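Local coordinates for putative xanthine dehydrogenase YAGS fad-binding subunit (Escherichia coli, PDB 5G5G), which probably serves as the molybdenum-bearing catalytic subunit of a periplasmic aldehyde oxidase, holding the metal on a pterin cytosine dinucleotide cofactor, at residues Leu443-Gln455 against Thr561-Phe574. Sequence-based numbering, arbitrary orientation.
Sequences LLEKSGARVHLEQ and TAGGRLTAEESIEF
Arg565 lays its guanidinium flat on the ring of His452 near one end of an antiparallel strand pair, 447-453 against 566-574, two neighbouring strands of a mixed sheet, both in the molybdopterin cofactor-binding region. The stack is nearly parallel, planes 6° apart and group centres 3.7 Å apart. From CG to NE the arginine runs extended, which carries the guanidinium over the ring, while its edge meets the carboxylate of Glu454 in a salt bridge, Arg565 NH1 to Glu454 OE2 at 2.8 Å. As a hydrogen bond that pair is bent and weak, and Glu454 OE2 also bonds to Thr460. The ring's rotation is fixed from both nitrogens: His452 ND1 meets Thr567 OG1 at 2.7 Å, and NE2 reaches Glu462. Further along the sheet face that carries His452 and Thr567, Arg450 NH1 meets Glu569 OE1 at 2.9 Å, in the guanidinium plane but from above the carboxylate, while NE goes to Glu462. A leucine in place of Arg450 would probably leave Glu569 without its mate across the strands and Glu462 with the His452 bond but no salt bridge here. On the other face, Val451 packs on helix 511-534. Just before strand 447-453, where the Glu445 side chain is about 10 Å from the pterin cofactor, Leu444 sets CB over one face of the Phe574 ring, 3.9 Å from its centroid; the carbonyl of Glu445 comes to the ring's edge. Back at the Arg565 end, Gln455 NE2 donates to Thr561 O of the type I turn 561-564 at 2.9 Å, nearly straight at 170°, and that oxygen also accepts from Gly564 N.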
loop_
_atom_site.group_PDB
_atom_site.type_symbol
_atom_site.label_atom_id
_atom_site.label_comp_id
_atom_site.label_asym_id
_atom_site.label_seq_id
_atom_site.Cartn_x
_atom_site.Cartn_y
_atom_site.Cartn_z
ATOM N N LEU C 443 -14.037 -6.773 21.334
ATOM C CA LEU C 443 -15.380 -7.210 20.940
ATOM C C LEU C 443 -15.447 -8.741 20.895
ATOM O O LEU C 443 -14.468 -9.387 20.603
ATOM C CB LEU C 443 -15.716 -6.655 19.551
ATOM C CG LEU C 443 -15.648 -5.132 19.384
ATOM C CD1 LEU C 443 -15.923 -4.756 17.911
ATOM C CD2 LEU C 443 -16.611 -4.401 20.318
ATOM N N LEU C 444 -16.620 -9.303 21.203
ATOM C CA LEU C 444 -16.784 -10.730 21.277
ATOM C C LEU C 444 -17.873 -11.151 20.313
ATOM O O LEU C 444 -18.895 -10.506 20.256
ATOM C CB LEU C 444 -17.230 -11.146 22.665
ATOM C CG LEU C 444 -16.261 -11.019 23.846
ATOM C CD1 LEU C 444 -14.890 -11.576 23.520
ATOM C CD2 LEU C 444 -16.160 -9.591 24.345
ATOM N N GLU C 445 -17.676 -12.271 19.638
ATOM C CA GLU C 445 -18.616 -12.808 18.670
ATOM C C GLU C 445 -18.498 -14.338 18.713
ATOM O O GLU C 445 -17.436 -14.879 19.057
ATOM C CB GLU C 445 -18.280 -12.297 17.275
ATOM C CG GLU C 445 -18.471 -10.795 17.011
ATOM C CD GLU C 445 -19.925 -10.300 17.108
ATOM O OE1 GLU C 445 -20.865 -11.087 16.781
ATOM O OE2 GLU C 445 -20.118 -9.114 17.533
ATOM N N LYS C 446 -19.603 -15.034 18.461
ATOM C CA LYS C 446 -19.596 -16.483 18.442
ATOM C C LYS C 446 -18.634 -17.058 17.407
ATOM O O LYS C 446 -18.542 -16.526 16.278
ATOM C CB LYS C 446 -21.021 -16.984 18.116
ATOM C CG LYS C 446 -21.191 -18.491 18.072
ATOM C CD LYS C 446 -22.609 -18.900 17.669
ATOM C CE LYS C 446 -22.815 -20.418 17.812
ATOM N NZ LYS C 446 -24.187 -20.847 17.398
ATOM N N SER C 447 -17.951 -18.157 17.763
ATOM C CA SER C 447 -17.011 -18.764 16.869
ATOM C C SER C 447 -16.868 -20.230 17.120
ATOM O O SER C 447 -16.817 -20.657 18.270
ATOM C CB SER C 447 -15.656 -18.085 17.007
ATOM O OG SER C 447 -14.755 -18.467 15.958
ATOM N N GLY C 448 -16.760 -21.016 16.053
ATOM C CA GLY C 448 -16.679 -22.468 16.156
ATOM C C GLY C 448 -15.540 -23.105 15.396
ATOM O O GLY C 448 -14.895 -22.469 14.565
ATOM N N ALA C 449 -15.304 -24.371 15.716
ATOM C CA ALA C 449 -14.219 -25.131 15.142
ATOM C C ALA C 449 -14.462 -26.615 15.276
ATOM O O ALA C 449 -15.220 -27.071 16.125
ATOM C CB ALA C 449 -12.899 -24.751 15.813
ATOM N N ARG C 450 -13.848 -27.382 14.390
ATOM C CA ARG C 450 -13.844 -28.835 14.464
ATOM C C ARG C 450 -12.386 -29.233 14.666
ATOM O O ARG C 450 -11.504 -28.714 13.992
ATOM C CB ARG C 450 -14.404 -29.397 13.151
ATOM C CG ARG C 450 -14.501 -30.888 13.080
ATOM C CD ARG C 450 -15.477 -31.360 11.975
ATOM N NE ARG C 450 -15.263 -30.716 10.685
ATOM C CZ ARG C 450 -16.127 -29.981 9.962
ATOM N NH1 ARG C 450 -17.372 -29.694 10.352
ATOM N NH2 ARG C 450 -15.727 -29.512 8.808
ATOM N N VAL C 451 -12.124 -30.076 15.655
ATOM C CA VAL C 451 -10.760 -30.546 15.955
ATOM C C VAL C 451 -10.784 -32.070 15.995
ATOM O O VAL C 451 -11.659 -32.668 16.619
ATOM C CB VAL C 451 -10.244 -29.999 17.280
ATOM C CG1 VAL C 451 -8.775 -30.407 17.515
ATOM C CG2 VAL C 451 -10.357 -28.491 17.294
ATOM N N HIS C 452 -9.842 -32.681 15.300
ATOM C CA HIS C 452 -9.735 -34.154 15.224
ATOM C C HIS C 452 -8.422 -34.630 15.815
ATOM O O HIS C 452 -7.356 -34.006 15.552
ATOM C CB HIS C 452 -9.700 -34.643 13.822
ATOM C CG HIS C 452 -10.743 -34.071 12.930
ATOM N ND1 HIS C 452 -11.921 -34.734 12.673
ATOM C CD2 HIS C 452 -10.769 -32.949 12.184
ATOM C CE1 HIS C 452 -12.633 -34.044 11.801
ATOM N NE2 HIS C 452 -11.951 -32.964 11.478
ATOM N N LEU C 453 -8.479 -35.690 16.608
ATOM C CA LEU C 453 -7.264 -36.426 16.989
ATOM C C LEU C 453 -7.202 -37.600 16.026
ATOM O O LEU C 453 -8.087 -38.488 16.054
ATOM C CB LEU C 453 -7.313 -36.927 18.432
ATOM C CG LEU C 453 -6.118 -37.764 18.905
ATOM C CD1 LEU C 453 -4.837 -36.925 18.884
ATOM C CD2 LEU C 453 -6.326 -38.334 20.300
ATOM N N GLU C 454 -6.168 -37.597 15.193
ATOM C CA GLU C 454 -5.984 -38.606 14.140
ATOM C C GLU C 454 -5.363 -39.892 14.729
ATOM O O GLU C 454 -4.768 -39.867 15.782
ATOM C CB GLU C 454 -5.095 -38.042 13.007
ATOM C CG GLU C 454 -5.525 -36.680 12.426
ATOM C CD GLU C 454 -6.809 -36.736 11.592
ATOM O OE1 GLU C 454 -7.331 -37.838 11.331
ATOM O OE2 GLU C 454 -7.289 -35.651 11.174
ATOM N N GLN C 455 -5.486 -41.003 14.019
ATOM C CA GLN C 455 -4.937 -42.293 14.509
ATOM C C GLN C 455 -3.404 -42.311 14.657
ATOM O O GLN C 455 -2.872 -43.026 15.508
ATOM C CB GLN C 455 -5.406 -43.453 13.622
ATOM C CG GLN C 455 -6.909 -43.708 13.708
ATOM C CD GLN C 455 -7.305 -45.075 13.171
ATOM O OE1 GLN C 455 -7.286 -45.301 11.966
ATOM N NE2 GLN C 455 -7.682 -45.970 14.056
ATOM N N THR C 561 -7.204 -43.519 20.017
ATOM C CA THR C 561 -7.729 -43.551 18.667
ATOM C C THR C 561 -7.494 -44.885 17.993
ATOM O O THR C 561 -7.729 -45.002 16.796
ATOM C CB THR C 561 -7.074 -42.463 17.804
ATOM O OG1 THR C 561 -5.653 -42.513 17.982
ATOM C CG2 THR C 561 -7.587 -41.120 18.218
ATOM N N ALA C 562 -7.043 -45.889 18.731
ATOM C CA ALA C 562 -6.979 -47.246 18.169
ATOM C C ALA C 562 -8.346 -47.611 17.549
ATOM O O ALA C 562 -8.391 -48.163 16.454
ATOM C CB ALA C 562 -6.550 -48.246 19.212
ATOM N N GLY C 563 -9.445 -47.207 18.200
ATOM C CA GLY C 563 -10.792 -47.342 17.621
ATOM C C GLY C 563 -11.166 -46.514 16.379
ATOM O O GLY C 563 -12.201 -46.782 15.753
ATOM N N GLY C 564 -10.349 -45.530 15.997
ATOM C CA GLY C 564 -10.666 -44.631 14.898
ATOM C C GLY C 564 -10.491 -43.202 15.392
ATOM O O GLY C 564 -10.348 -42.974 16.586
ATOM N N ARG C 565 -10.485 -42.258 14.471
ATOM C CA ARG C 565 -10.229 -40.840 14.848
ATOM C C ARG C 565 -11.345 -40.297 15.757
ATOM O O ARG C 565 -12.456 -40.849 15.784
ATOM C CB ARG C 565 -9.919 -39.974 13.634
ATOM C CG ARG C 565 -11.026 -39.487 12.734
ATOM C CD ARG C 565 -10.380 -38.494 11.763
ATOM N NE ARG C 565 -11.310 -37.888 10.835
ATOM C CZ ARG C 565 -11.063 -36.797 10.103
ATOM N NH1 ARG C 565 -9.887 -36.142 10.188
ATOM N NH2 ARG C 565 -11.995 -36.339 9.259
ATOM N N LEU C 566 -10.991 -39.322 16.603
ATOM C CA LEU C 566 -11.945 -38.699 17.504
ATOM C C LEU C 566 -12.150 -37.269 17.026
ATOM O O LEU C 566 -11.158 -36.549 16.761
ATOM C CB LEU C 566 -11.443 -38.743 18.939
ATOM C CG LEU C 566 -11.366 -40.122 19.596
ATOM C CD1 LEU C 566 -10.593 -40.069 20.917
ATOM C CD2 LEU C 566 -12.759 -40.748 19.791
ATOM N N THR C 567 -13.421 -36.867 16.877
ATOM C CA THR C 567 -13.759 -35.582 16.293
ATOM C C THR C 567 -14.697 -34.807 17.216
ATOM O O THR C 567 -15.704 -35.357 17.668
ATOM C CB THR C 567 -14.453 -35.761 14.920
ATOM O OG1 THR C 567 -13.535 -36.377 14.017
ATOM C CG2 THR C 567 -14.905 -34.418 14.345
ATOM N N ALA C 568 -14.354 -33.552 17.494
ATOM C CA ALA C 568 -15.171 -32.667 18.290
ATOM C C ALA C 568 -15.479 -31.457 17.452
ATOM O O ALA C 568 -14.606 -30.960 16.746
ATOM C CB ALA C 568 -14.440 -32.269 19.557
ATOM N N GLU C 569 -16.699 -30.965 17.533
ATOM C CA GLU C 569 -17.091 -29.734 16.848
ATOM C C GLU C 569 -17.913 -28.914 17.808
ATOM O O GLU C 569 -18.971 -29.367 18.285
ATOM C CB GLU C 569 -17.902 -30.041 15.608
ATOM C CG GLU C 569 -18.340 -28.795 14.881
ATOM C CD GLU C 569 -18.867 -29.093 13.507
ATOM O OE1 GLU C 569 -18.619 -30.180 12.955
ATOM O OE2 GLU C 569 -19.543 -28.226 12.984
ATOM N N GLU C 570 -17.403 -27.752 18.147
ATOM C CA GLU C 570 -18.072 -26.895 19.128
ATOM C C GLU C 570 -17.870 -25.431 18.787
ATOM O O GLU C 570 -16.984 -25.076 18.069
ATOM C CB GLU C 570 -17.518 -27.140 20.555
ATOM C CG GLU C 570 -17.625 -28.550 21.091
ATOM C CD GLU C 570 -19.029 -29.006 21.438
ATOM O OE1 GLU C 570 -19.847 -28.163 21.863
ATOM O OE2 GLU C 570 -19.271 -30.223 21.357
ATOM N N SER C 571 -18.692 -24.606 19.406
ATOM C CA SER C 571 -18.562 -23.177 19.354
ATOM C C SER C 571 -18.502 -22.586 20.761
ATOM O O SER C 571 -18.990 -23.181 21.719
ATOM C CB SER C 571 -19.745 -22.569 18.622
ATOM O OG SER C 571 -19.684 -22.932 17.249
ATOM N N ILE C 572 -17.892 -21.416 20.824
ATOM C CA ILE C 572 -18.008 -20.542 21.964
ATOM C C ILE C 572 -19.006 -19.434 21.692
ATOM O O ILE C 572 -18.985 -18.811 20.606
ATOM C CB ILE C 572 -16.643 -20.020 22.381
ATOM C CG1 ILE C 572 -16.789 -19.289 23.717
ATOM C CG2 ILE C 572 -15.973 -19.141 21.348
ATOM C CD1 ILE C 572 -15.697 -19.535 24.671
ATOM N N GLU C 573 -19.834 -19.151 22.695
ATOM C CA GLU C 573 -20.778 -18.042 22.670
ATOM C C GLU C 573 -20.522 -17.208 23.889
ATOM O O GLU C 573 -20.064 -17.734 24.889
ATOM C CB GLU C 573 -22.208 -18.562 22.789
ATOM C CG GLU C 573 -22.651 -19.434 21.641
ATOM C CD GLU C 573 -24.113 -19.805 21.775
ATOM O OE1 GLU C 573 -24.507 -20.232 22.874
ATOM O OE2 GLU C 573 -24.842 -19.656 20.793
ATOM N N PHE C 574 -20.851 -15.931 23.797
ATOM C CA PHE C 574 -20.541 -14.963 24.862
ATOM C C PHE C 574 -21.779 -14.349 25.465
ATOM O O PHE C 574 -22.685 -13.975 24.763
ATOM C CB PHE C 574 -19.608 -13.893 24.333
ATOM C CG PHE C 574 -18.266 -14.418 23.944
ATOM C CD1 PHE C 574 -17.255 -14.545 24.882
ATOM C CD2 PHE C 574 -18.031 -14.875 22.652
ATOM C CE1 PHE C 574 -16.005 -15.086 24.524
ATOM C CE2 PHE C 574 -16.784 -15.406 22.277
ATOM C CZ PHE C 574 -15.771 -15.503 23.224
HETATM O O HOH W 1 -4.169 -44.787 17.167
#